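Local coordinates for lipolytic enzyme (Clostridium thermocellum, PDB 2VPT), which hydrolyses acetyl esters of xylan, serving as the catalytic domain of a cellulosomal family 3 carbohydrate esterase, at residues A[12-16]-A[17-21]; A[64-67]-A[68-72]; A[92-95]-A[96-100]; A[133-136]-A[137-141]; A[158-161]-A[162-165]. All blocks are in the same frame, centred on the assembly; numbering follows the deposited sequence.

Interaction 1 of 5, residues A[12-16]-A[17-21]; sequences GDSCT and EGMGG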
loop_
_atom_site.group_PDB
_atom_site.type_symbol
_atom_site.label_atom_id
_atom_site.label_comp_id
_atom_site.label_asym_id
_atom_site.label_seq_id
_atom_site.Cartn_x
_atom_site.Cartn_y
_atom_site.Cartn_z
ATOM N N GLY A 12 1.267 -1.975 -12.294
ATOM C CA GLY A 12 1.841 -0.661 -12.431
ATOM C C GLY A 12 2.732 -0.275 -11.285
ATOM O O GLY A 12 3.288 -1.140 -10.574
ATOM N N ASP A 13 2.856 1.040 -11.120
ATOM C CA ASP A 13 3.746 1.658 -10.147
ATOM C C ASP A 13 2.932 2.300 -9.022
ATOM O O ASP A 13 1.870 1.779 -8.672
ATOM C CB ASP A 13 4.718 2.615 -10.871
ATOM C CG ASP A 13 4.021 3.667 -11.698
ATOM O OD1 ASP A 13 2.860 4.049 -11.388
ATOM O OD2 ASP A 13 4.639 4.127 -12.690
ATOM N N SER A 14 3.386 3.397 -8.436
ATOM C CA SER A 14 2.640 3.974 -7.325
ATOM C C SER A 14 1.279 4.502 -7.747
ATOM O O SER A 14 0.426 4.705 -6.890
ATOM C CB SER A 14 3.402 5.064 -6.600
ATOM O OG SER A 14 3.878 5.995 -7.502
ATOM N N CYS A 15 1.083 4.755 -9.043
ATOM C CA CYS A 15 -0.211 5.214 -9.528
ATOM C C CYS A 15 -1.252 4.111 -9.541
ATOM O O CYS A 15 -2.447 4.401 -9.561
ATOM C CB CYS A 15 -0.099 5.835 -10.915
ATOM S SG CYS A 15 0.998 7.250 -11.041
ATOM N N THR A 16 -0.808 2.857 -9.560
ATOM C CA THR A 16 -1.687 1.687 -9.450
ATOM C C THR A 16 -1.804 1.195 -8.010
ATOM O O THR A 16 -2.891 0.792 -7.569
ATOM C CB THR A 16 -1.217 0.572 -10.407
ATOM O OG1 THR A 16 -1.315 1.060 -11.756
ATOM C CG2 THR A 16 -2.065 -0.691 -10.259
ATOM N N GLU A 17 -0.704 1.230 -7.259
ATOM C CA GLU A 17 -0.773 0.899 -5.841
ATOM C C GLU A 17 -1.619 1.927 -5.098
ATOM O O GLU A 17 -2.365 1.566 -4.180
ATOM C CB GLU A 17 0.619 0.753 -5.228
ATOM C CG GLU A 17 0.594 0.203 -3.797
ATOM C CD GLU A 17 1.925 -0.362 -3.338
ATOM O OE1 GLU A 17 2.988 0.107 -3.804
ATOM O OE2 GLU A 17 1.881 -1.277 -2.496
ATOM N N GLY A 18 -1.515 3.188 -5.511
ATOM C CA GLY A 18 -2.406 4.241 -5.027
ATOM C C GLY A 18 -1.843 5.229 -4.032
ATOM O O GLY A 18 -2.544 5.695 -3.133
HETATM N N MSE A 19 -0.575 5.594 -4.175
HETATM C CA MSE A 19 -0.052 6.667 -3.356
HETATM C C MSE A 19 -0.838 7.946 -3.650
HETATM O O MSE A 19 -1.471 8.088 -4.704
HETATM C CB MSE A 19 1.442 6.876 -3.598
HETATM C CG MSE A 19 2.283 5.751 -3.093
HETATM SE SE MSE A 19 4.181 6.166 -3.090
HETATM C CE MSE A 19 4.797 4.883 -1.826
ATOM N N GLY A 20 -0.813 8.877 -2.708
ATOM C CA GLY A 20 -1.618 10.091 -2.800
ATOM C C GLY A 20 -2.874 9.934 -1.979
ATOM O O GLY A 20 -2.851 9.390 -0.863
ATOM N N GLY A 21 -3.978 10.423 -2.523
ATOM C CA GLY A 21 -5.268 10.316 -1.846
ATOM C C GLY A 21 -5.980 9.022 -2.173
ATOM O O GLY A 21 -5.696 8.388 -3.182
#
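The carbonyl oxygen Ser14 O is gripped by two backbone donors, Gly18 N at 2.8 Å and Met19 N at 3.0 Å. They close the short helix that starts at the serine of the Gly-Asp-Ser motif of this SGNH hydrolase, just beyond strand 5-12. In this C-terminal turn one oxygen takes both the 5-to-1 donor, Gly18 N, and the 6-to-1 donor, Met19 N; Gly18 N sits well above the carbonyl plane, and Gly18 leaves the helix with positive phi. At the other end Asp13 is the N-cap: its OD1 accepts Cys15 N at 3.0 Å on the anti side of the carboxylate. Asp13 O takes Glu17 N, 3.0 Å away, in a nearly straight bond (172°), and also Thr16 N. The partner of Asp13 OD2 is the hydroxyl of Tyr128.

Ser14 OG stands between the backbone N and the carbonyl carbon (chi1 51°) and is hydrogen-bonded to His178 NE2. With Asp175 these residues form a geometry consistent with a Ser-His-Asp catalytic triad. Glu17 swings CG away from its backbone N (chi1 -171°), and its OE1 is bonded to Ser64 OG. Residue 19 is selenomethionine, and its extended chain runs past the serine methylene. Ser14 CB meets Met19 CG at 3.7 Å and Met19 SE at 3.8 Å.

Interaction 2 of 5, residues A[64-67]-A[68-72]; sequences SGWT and IPQIA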
loop_
_atom_site.group_PDB
_atom_site.type_symbol
_atom_site.label_atom_id
_atom_site.label_comp_id
_atom_site.label_asym_id
_atom_site.label_seq_id
_atom_site.Cartn_x
_atom_site.Cartn_y
_atom_site.Cartn_z
ATOM N N SER A 64 4.714 0.604 -5.931
ATOM C CA SER A 64 5.297 1.921 -5.810
ATOM C C SER A 64 6.806 1.840 -5.990
ATOM O O SER A 64 7.458 0.984 -5.410
ATOM C CB SER A 64 4.970 2.530 -4.449
ATOM O OG SER A 64 3.571 2.677 -4.304
ATOM N N GLY A 65 7.333 2.740 -6.804
ATOM C CA GLY A 65 8.769 2.831 -7.026
ATOM C C GLY A 65 9.275 2.047 -8.210
ATOM O O GLY A 65 10.432 2.210 -8.587
ATOM N N TRP A 66 8.443 1.222 -8.840
ATOM C CA TRP A 66 8.952 0.275 -9.825
ATOM C C TRP A 66 9.001 0.818 -11.239
ATOM O O TRP A 66 8.177 1.633 -11.651
ATOM C CB TRP A 66 8.187 -1.031 -9.822
ATOM C CG TRP A 66 8.453 -1.909 -8.646
ATOM C CD1 TRP A 66 8.697 -1.526 -7.359
ATOM C CD2 TRP A 66 8.411 -3.338 -8.641
ATOM N NE1 TRP A 66 8.827 -2.644 -6.559
ATOM C CE2 TRP A 66 8.657 -3.764 -7.321
ATOM C CE3 TRP A 66 8.203 -4.302 -9.633
ATOM C CZ2 TRP A 66 8.682 -5.105 -6.966
ATOM C CZ3 TRP A 66 8.249 -5.633 -9.279
ATOM C CH2 TRP A 66 8.494 -6.029 -7.962
ATOM N N THR A 67 9.983 0.300 -11.975
ATOM C CA THR A 67 10.223 0.626 -13.368
ATOM C C THR A 67 9.818 -0.542 -14.259
ATOM O O THR A 67 9.557 -1.655 -13.782
ATOM C CB THR A 67 11.720 0.881 -13.573
ATOM O OG1 THR A 67 12.417 -0.312 -13.199
ATOM C CG2 THR A 67 12.196 2.072 -12.715
ATOM N N ILE A 68 9.789 -0.287 -15.563
ATOM C CA ILE A 68 9.509 -1.310 -16.549
ATOM C C ILE A 68 10.335 -2.596 -16.377
ATOM O O ILE A 68 9.763 -3.679 -16.349
ATOM C CB ILE A 68 9.641 -0.727 -17.988
ATOM C CG1 ILE A 68 8.436 0.175 -18.282
ATOM C CG2 ILE A 68 9.739 -1.826 -19.016
ATOM C CD1 ILE A 68 8.616 1.126 -19.436
ATOM N N PRO A 69 11.675 -2.495 -16.288
ATOM C CA PRO A 69 12.431 -3.744 -16.159
ATOM C C PRO A 69 12.162 -4.517 -14.867
ATOM O O PRO A 69 12.248 -5.750 -14.849
ATOM C CB PRO A 69 13.898 -3.289 -16.271
ATOM C CG PRO A 69 13.915 -1.854 -16.013
ATOM C CD PRO A 69 12.562 -1.326 -16.435
ATOM N N GLN A 70 11.793 -3.815 -13.801
ATOM C CA GLN A 70 11.447 -4.501 -12.566
ATOM C C GLN A 70 10.129 -5.269 -12.709
ATOM O O GLN A 70 10.006 -6.394 -12.257
ATOM C CB GLN A 70 11.376 -3.515 -11.417
ATOM C CG GLN A 70 12.686 -2.867 -11.087
ATOM C CD GLN A 70 12.468 -1.926 -9.952
ATOM O OE1 GLN A 70 11.964 -0.837 -10.135
ATOM N NE2 GLN A 70 12.751 -2.388 -8.738
ATOM N N ILE A 71 9.148 -4.643 -13.346
ATOM C CA ILE A 71 7.926 -5.339 -13.704
ATOM C C ILE A 71 8.251 -6.544 -14.596
ATOM O O ILE A 71 7.791 -7.654 -14.335
ATOM C CB ILE A 71 6.925 -4.411 -14.423
ATOM C CG1 ILE A 71 6.467 -3.284 -13.485
ATOM C CG2 ILE A 71 5.740 -5.199 -14.958
ATOM C CD1 ILE A 71 5.535 -3.697 -12.309
ATOM N N ALA A 72 9.059 -6.333 -15.638
ATOM C CA ALA A 72 9.364 -7.402 -16.595
ATOM C C ALA A 72 10.050 -8.598 -15.918
ATOM O O ALA A 72 9.850 -9.763 -16.314
ATOM C CB ALA A 72 10.262 -6.862 -17.733
HETATM O O HOH W 1 13.165 1.604 -9.150
#
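Helix 68-82 starts at Thr67, its N-cap, and the amide of Gln70 reaches back to bind that residue. Gln70 OE1 accepts Thr67 N at 2.9 Å with an N-H...O angle of 151°. A side chain three residues into the helix accepting from the N-cap backbone N is one half of a capping box. Thr67 OG1 is also 3.1 Å from Gln70 OE1, but where its proton goes is not settled. The first regular turn is secured by Ile71 N donating to Thr67 O at 3.0 Å.

A water lies between Gly65 O and Gln70 OE1 and donates to both, giving that amide oxygen a further donor and fastening the helix start to the preceding loop. The loop follows strand 59-62, and the helix leads on to strand 86-90. Because strand 5-12 lies between these two parallel strands, the unit is a beta-alpha-beta crossover over the central strand. Asp95 OD2, on helix 93-99, accepts a hydrogen bond from Ile68 N.

The Gln70 chain, extended beyond CG, carries its amide to Thr67 N. That amide lies over one face of the Trp66 ring, with the two planes only 24° apart, and Gln70 NE2 is offset toward the ring's rim, 4.3 Å above it. Nearer the backbone, Trp66 CE3 touches Gln70 CB at 3.7 Å. The same ring atom, Trp66 CE3, meets Ile71 CD1 at 3.8 Å. The indole nitrogen Trp66 NE1 is hydrogen-bonded to Glu23 OE1 of the second subunit.

Interaction 3 of 5, residues A[92-95]-A[96-100]; sequences GGND and LLLNG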
loop_
_atom_site.group_PDB
_atom_site.type_symbol
_atom_site.label_atom_id
_atom_site.label_comp_id
_atom_site.label_asym_id
_atom_site.label_seq_id
_atom_site.Cartn_x
_atom_site.Cartn_y
_atom_site.Cartn_z
ATOM N N GLY A 92 6.161 3.063 -16.502
ATOM C CA GLY A 92 7.257 3.726 -17.225
ATOM C C GLY A 92 7.582 5.113 -16.746
ATOM O O GLY A 92 8.623 5.664 -17.103
ATOM N N GLY A 93 6.732 5.694 -15.914
ATOM C CA GLY A 93 7.002 6.998 -15.368
ATOM C C GLY A 93 8.273 7.003 -14.539
ATOM O O GLY A 93 9.023 7.978 -14.554
ATOM N N ASN A 94 8.513 5.924 -13.801
ATOM C CA ASN A 94 9.696 5.868 -12.967
ATOM C C ASN A 94 10.951 5.675 -13.814
ATOM O O ASN A 94 12.024 6.163 -13.430
ATOM C CB ASN A 94 9.605 4.800 -11.877
ATOM C CG ASN A 94 8.613 5.155 -10.805
ATOM O OD1 ASN A 94 7.811 4.313 -10.383
ATOM N ND2 ASN A 94 8.640 6.387 -10.368
ATOM N N ASP A 95 10.852 4.962 -14.932
ATOM C CA ASP A 95 12.018 4.880 -15.849
ATOM C C ASP A 95 12.484 6.281 -16.213
ATOM O O ASP A 95 13.683 6.571 -16.175
ATOM C CB ASP A 95 11.697 4.092 -17.103
ATOM C CG ASP A 95 11.276 2.672 -16.797
ATOM O OD1 ASP A 95 12.014 1.727 -17.138
ATOM O OD2 ASP A 95 10.186 2.495 -16.186
ATOM N N LEU A 96 11.551 7.168 -16.531
ATOM C CA LEU A 96 11.898 8.546 -16.867
ATOM C C LEU A 96 12.391 9.322 -15.659
ATOM O O LEU A 96 13.503 9.865 -15.667
ATOM C CB LEU A 96 10.716 9.266 -17.524
ATOM C CG LEU A 96 10.954 10.744 -17.842
ATOM C CD1 LEU A 96 12.086 10.922 -18.883
ATOM C CD2 LEU A 96 9.680 11.407 -18.325
ATOM N N LEU A 97 11.587 9.357 -14.603
ATOM C CA LEU A 97 11.806 10.272 -13.496
ATOM C C LEU A 97 12.888 9.774 -12.536
ATOM O O LEU A 97 13.606 10.594 -11.956
ATOM C CB LEU A 97 10.482 10.540 -12.756
ATOM C CG LEU A 97 9.398 11.187 -13.618
ATOM C CD1 LEU A 97 8.063 11.184 -12.868
ATOM C CD2 LEU A 97 9.763 12.597 -14.051
ATOM N N LEU A 98 13.041 8.458 -12.391
ATOM C CA LEU A 98 14.053 7.880 -11.490
ATOM C C LEU A 98 15.308 7.438 -12.230
ATOM O O LEU A 98 16.400 7.512 -11.667
ATOM C CB LEU A 98 13.500 6.680 -10.691
ATOM C CG LEU A 98 12.786 6.951 -9.362
ATOM C CD1 LEU A 98 12.069 8.297 -9.340
ATOM C CD2 LEU A 98 11.867 5.768 -9.010
ATOM N N ASN A 99 15.164 6.943 -13.459
ATOM C CA ASN A 99 16.284 6.369 -14.200
ATOM C C ASN A 99 16.785 7.254 -15.355
ATOM O O ASN A 99 17.726 6.862 -16.016
ATOM C CB ASN A 99 15.933 4.988 -14.788
ATOM C CG ASN A 99 15.914 3.861 -13.765
ATOM O OD1 ASN A 99 16.236 4.033 -12.586
ATOM N ND2 ASN A 99 15.542 2.673 -14.243
ATOM N N GLY A 100 16.157 8.392 -15.618
ATOM C CA GLY A 100 16.527 9.233 -16.782
ATOM C C GLY A 100 16.503 8.505 -18.124
ATOM O O GLY A 100 17.358 8.749 -18.971
HETATM O O HOH W 2 14.710 2.178 -16.977
#
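Asn94 packs its side chain alongside Leu98, one helical turn on, both pointing the same way: Leu98 CD2 lies 3.8 Å from Asn94 CB. They belong to helix 93-99, which opens with the Gly-Gly-Asn-Asp sequence after strand 86-90. This matches block III (Gly-X-Asn-Asp) of SGNH hydrolases, whose asparagine in relatives lines the oxyanion hole, and Asn94 probably does the same here.

The backbone bonds change along the helix. Leu97 N donates to Gly93 O at 2.9 Å, and the carbon Leu97 CG also rests on that oxygen. Asn94 O then takes two donors, Leu98 N at 2.7 Å and Asn99 N at 3.2 Å, the latter in the carbonyl plane. Leu96 N makes a weak bond to Gly92 O at the start, and Asn99 N a second, weak one to Asp95 O. Gly100 then leaves the helix with positive phi.

On the Asp95 carboxylate, OD1 accepts from Asn103 ND2. A water adds to this, giving a hydrogen to Asp95 OD1 at 2.7 Å and accepting one from Asn99 ND2 at 2.9 Å.

Interaction 4 of 5, residues A[133-136]-A[137-141]; sequences EAIK and QYNAV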
loop_
_atom_site.group_PDB
_atom_site.type_symbol
_atom_site.label_atom_id
_atom_site.label_comp_id
_atom_site.label_asym_id
_atom_site.label_seq_id
_atom_site.Cartn_x
_atom_site.Cartn_y
_atom_site.Cartn_z
ATOM N N GLU A 133 5.144 17.961 -15.494
ATOM C CA GLU A 133 5.179 18.315 -16.914
ATOM C C GLU A 133 6.087 17.384 -17.726
ATOM O O GLU A 133 5.752 17.008 -18.848
ATOM C CB GLU A 133 5.621 19.786 -17.065
ATOM C CG GLU A 133 5.956 20.268 -18.481
ATOM C CD GLU A 133 4.757 20.775 -19.271
ATOM O OE1 GLU A 133 3.598 20.535 -18.853
ATOM O OE2 GLU A 133 4.982 21.415 -20.327
ATOM N N ALA A 134 7.214 16.986 -17.137
ATOM C CA ALA A 134 8.195 16.139 -17.797
ATOM C C ALA A 134 7.617 14.822 -18.319
ATOM O O ALA A 134 8.116 14.269 -19.287
ATOM C CB ALA A 134 9.357 15.846 -16.851
ATOM N N ILE A 135 6.562 14.314 -17.684
ATOM C CA ILE A 135 6.005 13.027 -18.087
ATOM C C ILE A 135 5.412 13.060 -19.507
ATOM O O ILE A 135 5.316 12.027 -20.166
ATOM C CB ILE A 135 4.951 12.534 -17.067
ATOM C CG1 ILE A 135 4.761 11.023 -17.167
ATOM C CG2 ILE A 135 3.580 13.190 -17.296
ATOM C CD1 ILE A 135 5.937 10.195 -16.778
ATOM N N LYS A 136 5.056 14.252 -19.989
ATOM C CA LYS A 136 4.482 14.378 -21.331
ATOM C C LYS A 136 5.424 13.827 -22.413
ATOM O O LYS A 136 4.984 13.317 -23.437
ATOM C CB LYS A 136 4.143 15.840 -21.631
ATOM C CG LYS A 136 3.042 16.440 -20.747
ATOM C CD LYS A 136 2.740 17.879 -21.164
ATOM C CE LYS A 136 1.707 18.522 -20.276
ATOM N NZ LYS A 136 1.530 19.968 -20.597
ATOM N N GLN A 137 6.730 13.904 -22.173
ATOM C CA GLN A 137 7.698 13.388 -23.122
ATOM C C GLN A 137 7.566 11.880 -23.308
ATOM O O GLN A 137 7.729 11.347 -24.405
ATOM C CB GLN A 137 9.121 13.717 -22.666
ATOM C CG GLN A 137 10.148 13.610 -23.773
ATOM C CD GLN A 137 11.569 13.920 -23.333
ATOM O OE1 GLN A 137 11.892 13.969 -22.144
ATOM N NE2 GLN A 137 12.431 14.113 -24.309
ATOM N N TYR A 138 7.283 11.182 -22.208
ATOM C CA TYR A 138 7.043 9.741 -22.250
ATOM C C TYR A 138 5.644 9.438 -22.804
ATOM O O TYR A 138 5.486 8.552 -23.638
ATOM C CB TYR A 138 7.215 9.138 -20.852
ATOM C CG TYR A 138 6.914 7.668 -20.761
ATOM C CD1 TYR A 138 7.507 6.759 -21.607
ATOM C CD2 TYR A 138 6.022 7.179 -19.822
ATOM C CE1 TYR A 138 7.242 5.427 -21.535
ATOM C CE2 TYR A 138 5.740 5.848 -19.746
ATOM C CZ TYR A 138 6.342 4.963 -20.598
ATOM O OH TYR A 138 6.082 3.609 -20.557
ATOM N N ASN A 139 4.647 10.200 -22.379
ATOM C CA ASN A 139 3.289 10.012 -22.912
ATOM C C ASN A 139 3.311 10.006 -24.441
ATOM O O ASN A 139 2.637 9.192 -25.079
ATOM C CB ASN A 139 2.358 11.131 -22.455
ATOM C CG ASN A 139 1.936 11.013 -21.010
ATOM O OD1 ASN A 139 2.172 10.004 -20.346
ATOM N ND2 ASN A 139 1.288 12.057 -20.518
ATOM N N ALA A 140 4.102 10.909 -25.030
ATOM C CA ALA A 140 4.134 11.057 -26.480
ATOM C C ALA A 140 4.440 9.767 -27.211
ATOM O O ALA A 140 3.938 9.553 -28.314
ATOM C CB ALA A 140 5.152 12.122 -26.881
ATOM N N VAL A 141 5.296 8.914 -26.653
ATOM C CA VAL A 141 5.727 7.704 -27.368
ATOM C C VAL A 141 4.763 6.522 -27.286
ATOM O O VAL A 141 4.832 5.602 -28.096
ATOM C CB VAL A 141 7.142 7.225 -26.933
ATOM C CG1 VAL A 141 8.147 8.393 -27.006
ATOM C CG2 VAL A 141 7.135 6.585 -25.552
HETATM O O HOH W 3 10.863 14.766 -19.929
#
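Ile135 O accepts Asn139 N at 2.9 Å, in a nearly linear bond (170°), and adds a weak one from Tyr138 N. Before it, Ala134 O receives Gln137 N at 3.2 Å, the donor standing 48° out of the carbonyl plane. A water satisfies Ala134 O further and donates at the same time to Gln137 OE1, 2.6 Å from it, which ties the Gln137 amide to the turn. Lys136 O is taken by Ala140 N at 3.0 Å.

The polar ends have partners too. Lys136 NZ forms a salt bridge with Glu133 OE1 at 2.8 Å, on the syn side of the carboxylate but 31° out of its plane. The lysine chain, extended beyond CG, spans the turn to reach it. Tyr138 OH is hydrogen-bonded to Ile91 O, and Asn139 ND2 to Tyr128 O; these two buried side chains thus fasten the turn to the loops beyond strands 86-90 and 122-126. Apolar contact is thinner: Ile135 CD1 approaches Tyr138 CD2 at 4.3 Å.

Bonds over three residues, including Lys136 N to Glu133 O, pass into two bonds over four at helix 136-139, and Val141 N returns to a three-residue bond with Tyr138 O. This short helix lies within the crossover that joins the parallel strands 122-126 and 156-159.

Interaction 5 of 5, residues A[158-161]-A[162-165]; sequences FVKL and SEIQ
Past strand 156-159 the backbone bends through an inverse gamma turn centred on Lys160 and winds into a single 3-10 turn, in which each bond spans three residues. Glu163 N donates to Lys160 O at 3.0 Å, and Ile164 N to Leu161 O at 3.1 Å. Both donors stand about 50° above the carbonyl planes, although the N-H groups point nearly straight at their acceptors. The gamma turn adds only a weak bond, from Leu161 N to Val159 O. This is the exit from a strand of the central, mainly parallel sheet of the SGNH hydrolase fold.

Lys160 runs fully extended, and Ser162 and Glu163 meet its flank. Its methylene Lys160 CG is 3.4 Å from Ser162 OG, while Ser162 OG finds its polar partner in Asp127 OD2. The Glu163 side chain crosses that of Lys160 at about a right angle, Lys160 CE touching Glu163 CB at 4.0 Å. Their charged ends stay apart: Lys160 NZ to Glu163 OE1 is 5.3 Å. The glutamate instead uses OE2 for a salt bridge with Lys193 and OE1 for a hydrogen bond with Tyr194, both on helix 181-203.

Placing CG between the backbone N and the carbonyl carbon (chi1 86°) folds Glu163 back over the turn, so that Glu163 CG sits 3.2 Å from Lys160 O. The Leu161 side chain packs on the same helix, touching Ile190 and Trp191. Beyond the turn, the branch methyl Ile164 CG2 rests 3.3 Å from Leu161 O.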
loop_
_atom_site.group_PDB
_atom_site.type_symbol
_atom_site.label_atom_id
_atom_site.label_comp_id
_atom_site.label_asym_id
_atom_site.label_seq_id
_atom_site.Cartn_x
_atom_site.Cartn_y
_atom_site.Cartn_z
ATOM N N PHE A 158 -4.929 1.223 -26.255
ATOM C CA PHE A 158 -4.404 2.394 -25.580
ATOM C C PHE A 158 -5.478 3.048 -24.727
ATOM O O PHE A 158 -6.613 3.237 -25.155
ATOM C CB PHE A 158 -3.875 3.392 -26.632
ATOM C CG PHE A 158 -3.348 4.681 -26.069
ATOM C CD1 PHE A 158 -2.358 4.699 -25.094
ATOM C CD2 PHE A 158 -3.815 5.886 -26.543
ATOM C CE1 PHE A 158 -1.885 5.900 -24.605
ATOM C CE2 PHE A 158 -3.337 7.079 -26.063
ATOM C CZ PHE A 158 -2.371 7.088 -25.086
ATOM N N VAL A 159 -5.111 3.408 -23.508
ATOM C CA VAL A 159 -5.977 4.131 -22.592
ATOM C C VAL A 159 -5.357 5.500 -22.361
ATOM O O VAL A 159 -4.306 5.633 -21.720
ATOM C CB VAL A 159 -6.153 3.369 -21.270
ATOM C CG1 VAL A 159 -7.015 4.183 -20.296
ATOM C CG2 VAL A 159 -6.742 1.972 -21.540
ATOM N N LYS A 160 -5.987 6.523 -22.928
ATOM C CA LYS A 160 -5.427 7.865 -22.897
ATOM C C LYS A 160 -5.769 8.604 -21.609
ATOM O O LYS A 160 -6.552 9.548 -21.596
ATOM C CB LYS A 160 -5.922 8.662 -24.116
ATOM C CG LYS A 160 -5.155 9.954 -24.348
ATOM C CD LYS A 160 -5.582 10.661 -25.624
ATOM C CE LYS A 160 -5.193 12.107 -25.632
ATOM N NZ LYS A 160 -5.303 12.687 -27.006
ATOM N N LEU A 161 -5.148 8.194 -20.508
ATOM C CA LEU A 161 -5.326 8.893 -19.244
ATOM C C LEU A 161 -4.918 10.362 -19.316
ATOM O O LEU A 161 -5.411 11.203 -18.547
ATOM C CB LEU A 161 -4.573 8.181 -18.109
ATOM C CG LEU A 161 -4.989 6.729 -17.848
ATOM C CD1 LEU A 161 -4.218 6.147 -16.685
ATOM C CD2 LEU A 161 -6.495 6.617 -17.604
ATOM N N SER A 162 -4.020 10.689 -20.249
ATOM C CA SER A 162 -3.597 12.079 -20.429
ATOM C C SER A 162 -4.692 13.020 -20.933
ATOM O O SER A 162 -4.489 14.238 -20.899
ATOM C CB SER A 162 -2.399 12.161 -21.370
ATOM O OG SER A 162 -2.711 11.652 -22.653
ATOM N N GLU A 163 -5.832 12.472 -21.356
ATOM C CA GLU A 163 -6.978 13.302 -21.765
ATOM C C GLU A 163 -7.756 13.855 -20.566
ATOM O O GLU A 163 -8.703 14.646 -20.739
ATOM C CB GLU A 163 -7.896 12.532 -22.718
ATOM C CG GLU A 163 -8.953 11.659 -22.041
ATOM C CD GLU A 163 -9.768 10.849 -23.018
ATOM O OE1 GLU A 163 -9.298 10.586 -24.144
ATOM O OE2 GLU A 163 -10.892 10.454 -22.645
ATOM N N ILE A 164 -7.374 13.451 -19.356
ATOM C CA ILE A 164 -7.904 14.025 -18.126
ATOM C C ILE A 164 -7.997 15.548 -18.218
ATOM O O ILE A 164 -7.077 16.206 -18.702
ATOM C CB ILE A 164 -7.051 13.582 -16.886
ATOM C CG1 ILE A 164 -7.701 14.042 -15.578
ATOM C CG2 ILE A 164 -5.607 14.096 -17.012
ATOM C CD1 ILE A 164 -7.100 13.371 -14.341
ATOM N N GLN A 165 -9.137 16.076 -17.774
ATOM C CA GLN A 165 -9.321 17.512 -17.590
ATOM C C GLN A 165 -8.574 17.895 -16.324
ATOM O O GLN A 165 -9.143 17.934 -15.235
ATOM C CB GLN A 165 -10.824 17.839 -17.477
ATOM C CG GLN A 165 -11.176 19.278 -17.054
ATOM C CD GLN A 165 -11.495 19.442 -15.554
ATOM O OE1 GLN A 165 -11.132 20.450 -14.942
ATOM N NE2 GLN A 165 -12.182 18.460 -14.969
#

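Along the chain the five contacts follow one another in series, all within the GDSL-like hydrolase region of the chain. Interactions 1, 2, 3 and 5 follow strands 5-12, 59-62, 86-90 and 156-159 of one mixed sheet, and interaction 4 lies in the connection after strand 122-126. Interactions 2 and 3 have the closest centres, about 10 Å apart; the centres of interactions 3 and 4 are about 11 Å apart, and the two touch. Interaction 1 touches both 2 and 3, which places the probable nucleophile segment next to block III, the 64-67 loop and the start of helix 68-82. Interactions 4 and 5 touch through Asn139 and Ser162. Interactions 1 and 2 also reach the second subunit, bringing the dimer interface close to the presumed active site.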